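Local coordinates for protein putative methyltransferase from antibiotic biosynthesis pathway (Anabaena variabilis ATCC 29413, PDB 3EGE) that probably catalyses the transfer of a methyl group from S-adenosylmethionine to a substrate that remains unidentified, at residues 178-183 / 248-253. Residues are numbered along the deposited sequence; the frame is centred on the assembly and turned at random.
Sequences FLLPHD and IDIGYR
Leu-180 and Ile-248 form an antiparallel hydrogen-bonded pair: Leu-180 N donates to Ile-248 O at 2.9 Å, and Ile-248 N returns a longer bond to Leu-180 O at 3.2 Å. Between this pair and the next direct bond, Phe-178 N to Tyr-252 O (2.9 Å), a water bridges the two segments. That water donates to Phe-178 O and to Asp-249 OD1 and accepts from the backbone N of Ile-250 and Tyr-252. Asp-249 holds CG anti to its backbone N (chi1 -171°), and its OD1 takes Gly-251 N from above the carboxylate plane at 2.8 Å, closing an Asx turn. Arg-253 grips the same carboxylate end-on, NH1 to Asp-249 OD1 at 3.0 Å and NH2 to Asp-249 OD2 at 3.2 Å, and its NH1 also reaches Tyr-252 O, on the face opposite Phe-178 N. Leu-180, its CG beside the backbone N (chi1 -59°), sets CD1 against Ile-250 CD1 at 3.4 Å and obliquely against Tyr-252 CE1, whose ring also meets Phe-188. Leu-179 CD2 rests on Asp-249 CB at 3.5 Å. Strands 247-248 and 252-258 thus follow the same edge of strand 172-181, interrupted at 249-251. The water satisfies Phe-178 O and the backbone N of Ile-250 and Tyr-252 where direct bonding lapses, while Asp-249 N bonds Gln-137 OE1. Gripping of OD1 by Arg-253 NH1, Gly-251 N and the water would be expected to favour an ionised Asp-249.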
ATOM      1  N   PHE A 178     -10.047   1.362  -4.679  1.00 69.19           N
ATOM      2  CA  PHE A 178      -9.644  -0.023  -4.851  1.00 68.80           C
ATOM      3  C   PHE A 178     -10.400  -0.733  -3.710  1.00 68.05           C
ATOM      4  O   PHE A 178      -9.980  -0.692  -2.533  1.00 68.92           O
ATOM      5  CB  PHE A 178      -8.135  -0.268  -4.787  1.00 68.19           C
ATOM      6  CG  PHE A 178      -7.792  -1.737  -4.821  1.00 69.42           C
ATOM      7  CD1 PHE A 178      -7.948  -2.469  -6.006  1.00 68.01           C
ATOM      8  CD2 PHE A 178      -7.382  -2.409  -3.653  1.00 67.16           C
ATOM      9  CE1 PHE A 178      -7.675  -3.859  -6.051  1.00 68.03           C
ATOM     10  CE2 PHE A 178      -7.107  -3.803  -3.679  1.00 68.34           C
ATOM     11  CZ  PHE A 178      -7.269  -4.531  -4.878  1.00 69.89           C
ATOM     12  N   LEU A 179     -11.526  -1.346  -4.066  1.00 68.08           N
ATOM     13  CA  LEU A 179     -12.343  -2.125  -3.121  1.00 68.63           C
ATOM     14  C   LEU A 179     -11.550  -3.400  -2.912  1.00 68.88           C
ATOM     15  O   LEU A 179     -10.979  -3.937  -3.871  1.00 70.06           O
ATOM     16  CB  LEU A 179     -13.727  -2.431  -3.695  1.00 68.27           C
ATOM     17  CG  LEU A 179     -14.562  -1.198  -4.107  1.00 70.17           C
ATOM     18  CD1 LEU A 179     -15.869  -1.592  -4.834  1.00 63.38           C
ATOM     19  CD2 LEU A 179     -14.841  -0.312  -2.906  1.00 66.45           C
ATOM     20  N   LEU A 180     -11.476  -3.855  -1.670  1.00 68.62           N
ATOM     21  CA  LEU A 180     -10.679  -5.032  -1.335  1.00 67.89           C
ATOM     22  C   LEU A 180     -11.442  -6.340  -1.547  1.00 67.00           C
ATOM     23  O   LEU A 180     -12.504  -6.514  -0.945  1.00 66.99           O
ATOM     24  CB  LEU A 180     -10.237  -4.985   0.124  1.00 67.46           C
ATOM     25  CG  LEU A 180      -9.387  -3.812   0.625  1.00 71.91           C
ATOM     26  CD1 LEU A 180      -8.969  -4.101   2.109  1.00 67.85           C
ATOM     27  CD2 LEU A 180      -8.180  -3.555  -0.274  1.00 62.97           C
ATOM     28  N   PRO A 181     -10.914  -7.263  -2.390  1.00 66.20           N
ATOM     29  CA  PRO A 181     -11.531  -8.596  -2.459  1.00 65.57           C
ATOM     30  C   PRO A 181     -11.354  -9.318  -1.128  1.00 65.36           C
ATOM     31  O   PRO A 181     -10.503  -8.943  -0.336  1.00 65.48           O
ATOM     32  CB  PRO A 181     -10.735  -9.313  -3.545  1.00 66.41           C
ATOM     33  CG  PRO A 181      -9.953  -8.237  -4.268  1.00 66.52           C
ATOM     34  CD  PRO A 181      -9.783  -7.125  -3.332  1.00 65.61           C
ATOM     35  N   HIS A 182     -12.156 -10.345  -0.895  1.00 65.51           N
ATOM     36  CA  HIS A 182     -12.096 -11.108   0.353  1.00 64.95           C
ATOM     37  C   HIS A 182     -10.904 -12.061   0.449  1.00 64.96           C
ATOM     38  O   HIS A 182     -10.593 -12.489   1.552  1.00 65.05           O
ATOM     39  CB  HIS A 182     -13.385 -11.911   0.549  1.00 65.46           C
ATOM     40  CG  HIS A 182     -13.520 -13.073  -0.391  1.00 68.58           C
ATOM     41  ND1 HIS A 182     -13.155 -14.355  -0.041  1.00 67.41           N
ATOM     42  CD2 HIS A 182     -13.931 -13.133  -1.679  1.00 65.04           C
ATOM     43  CE1 HIS A 182     -13.360 -15.159  -1.068  1.00 65.54           C
ATOM     44  NE2 HIS A 182     -13.822 -14.440  -2.076  1.00 64.13           N
ATOM     45  N   ASP A 183     -10.240 -12.371  -0.682  1.00 65.91           N
ATOM     46  CA  ASP A 183      -9.140 -13.361  -0.756  1.00 65.56           C
ATOM     47  C   ASP A 183      -7.795 -12.813  -1.262  1.00 67.03           C
ATOM     48  O   ASP A 183      -7.055 -13.503  -1.985  1.00 66.51           O
ATOM     49  CB  ASP A 183      -9.597 -14.600  -1.556  1.00 64.67           C
ATOM     50  CG  ASP A 183     -10.131 -14.264  -2.935  1.00 67.36           C
ATOM     51  OD1 ASP A 183     -10.200 -13.062  -3.253  1.00 63.55           O
ATOM     52  OD2 ASP A 183     -10.521 -15.198  -3.689  1.00 66.92           O
ATOM     53  N   ILE A 248     -15.213  -5.064  -0.085  1.00 74.94           N
ATOM     54  CA  ILE A 248     -15.518  -3.982   0.858  1.00 75.22           C
ATOM     55  C   ILE A 248     -14.608  -2.759   0.650  1.00 73.79           C
ATOM     56  O   ILE A 248     -13.466  -2.904   0.219  1.00 73.45           O
ATOM     57  CB  ILE A 248     -15.377  -4.501   2.331  1.00 74.98           C
ATOM     58  CG1 ILE A 248     -16.168  -3.622   3.301  1.00 77.35           C
ATOM     59  CG2 ILE A 248     -13.908  -4.636   2.749  1.00 71.72           C
ATOM     60  CD1 ILE A 248     -16.231  -4.172   4.728  1.00 76.25           C
ATOM     61  N   ASP A 249     -15.131  -1.573   0.967  1.00 72.54           N
ATOM     62  CA  ASP A 249     -14.370  -0.344   0.871  1.00 72.10           C
ATOM     63  C   ASP A 249     -13.808   0.017   2.235  1.00 71.40           C
ATOM     64  O   ASP A 249     -14.550   0.415   3.113  1.00 70.94           O
ATOM     65  CB  ASP A 249     -15.208   0.833   0.337  1.00 71.50           C
ATOM     66  CG  ASP A 249     -14.348   2.083   0.038  1.00 71.48           C
ATOM     67  OD1 ASP A 249     -13.113   2.070   0.202  1.00 70.74           O
ATOM     68  OD2 ASP A 249     -14.905   3.089  -0.373  1.00 72.34           O
ATOM     69  N   ILE A 250     -12.489  -0.073   2.369  1.00 72.13           N
ATOM     70  CA  ILE A 250     -11.782   0.295   3.603  1.00 72.47           C
ATOM     71  C   ILE A 250     -10.918   1.551   3.358  1.00 69.72           C
ATOM     72  O   ILE A 250      -9.932   1.792   4.059  1.00 68.80           O
ATOM     73  CB  ILE A 250     -10.994  -0.906   4.178  1.00 73.09           C
ATOM     74  CG1 ILE A 250     -11.876  -2.176   4.159  1.00 76.52           C
ATOM     75  CG2 ILE A 250     -10.554  -0.644   5.655  1.00 73.15           C
ATOM     76  CD1 ILE A 250     -11.151  -3.435   4.617  1.00 77.44           C
ATOM     77  N   GLY A 251     -11.360   2.388   2.411  1.00 68.29           N
ATOM     78  CA  GLY A 251     -10.708   3.640   2.098  1.00 69.03           C
ATOM     79  C   GLY A 251      -9.452   3.586   1.244  1.00 69.11           C
ATOM     80  O   GLY A 251      -8.770   4.596   1.145  1.00 67.84           O
ATOM     81  N   TYR A 252      -9.151   2.439   0.621  1.00 69.47           N
ATOM     82  CA  TYR A 252      -7.992   2.345  -0.274  1.00 70.58           C
ATOM     83  C   TYR A 252      -8.361   2.997  -1.602  1.00 70.11           C
ATOM     84  O   TYR A 252      -9.460   2.758  -2.151  1.00 66.67           O
ATOM     85  CB  TYR A 252      -7.509   0.914  -0.463  1.00 72.51           C
ATOM     86  CG  TYR A 252      -6.934   0.322   0.801  1.00 71.17           C
ATOM     87  CD1 TYR A 252      -7.780  -0.319   1.745  1.00 73.73           C
ATOM     88  CD2 TYR A 252      -5.575   0.417   1.077  1.00 68.18           C
ATOM     89  CE1 TYR A 252      -7.269  -0.885   2.941  1.00 77.63           C
ATOM     90  CE2 TYR A 252      -5.017  -0.150   2.272  1.00 74.34           C
ATOM     91  CZ  TYR A 252      -5.881  -0.803   3.210  1.00 80.00           C
ATOM     92  OH  TYR A 252      -5.407  -1.358   4.397  1.00 78.68           O
ATOM     93  N   ARG A 253      -7.427   3.817  -2.095  1.00 70.40           N
ATOM     94  CA  ARG A 253      -7.625   4.638  -3.282  1.00 70.11           C
ATOM     95  C   ARG A 253      -6.373   4.732  -4.163  1.00 70.29           C
ATOM     96  O   ARG A 253      -5.255   4.887  -3.658  1.00 68.53           O
ATOM     97  CB  ARG A 253      -7.936   6.079  -2.839  1.00 69.52           C
ATOM     98  CG  ARG A 253      -9.214   6.298  -2.058  1.00 70.94           C
ATOM     99  CD  ARG A 253     -10.441   6.254  -2.983  1.00 67.87           C
ATOM    100  NE  ARG A 253     -11.675   6.438  -2.243  1.00 65.75           N
ATOM    101  CZ  ARG A 253     -12.284   5.528  -1.474  1.00 67.01           C
ATOM    102  NH1 ARG A 253     -11.797   4.323  -1.308  1.00 71.53           N
ATOM    103  NH2 ARG A 253     -13.404   5.838  -0.847  1.00 66.31           N
TER
HETATM  104  O   HOH W   1     -11.059   0.291  -0.093  1.00 53.23           O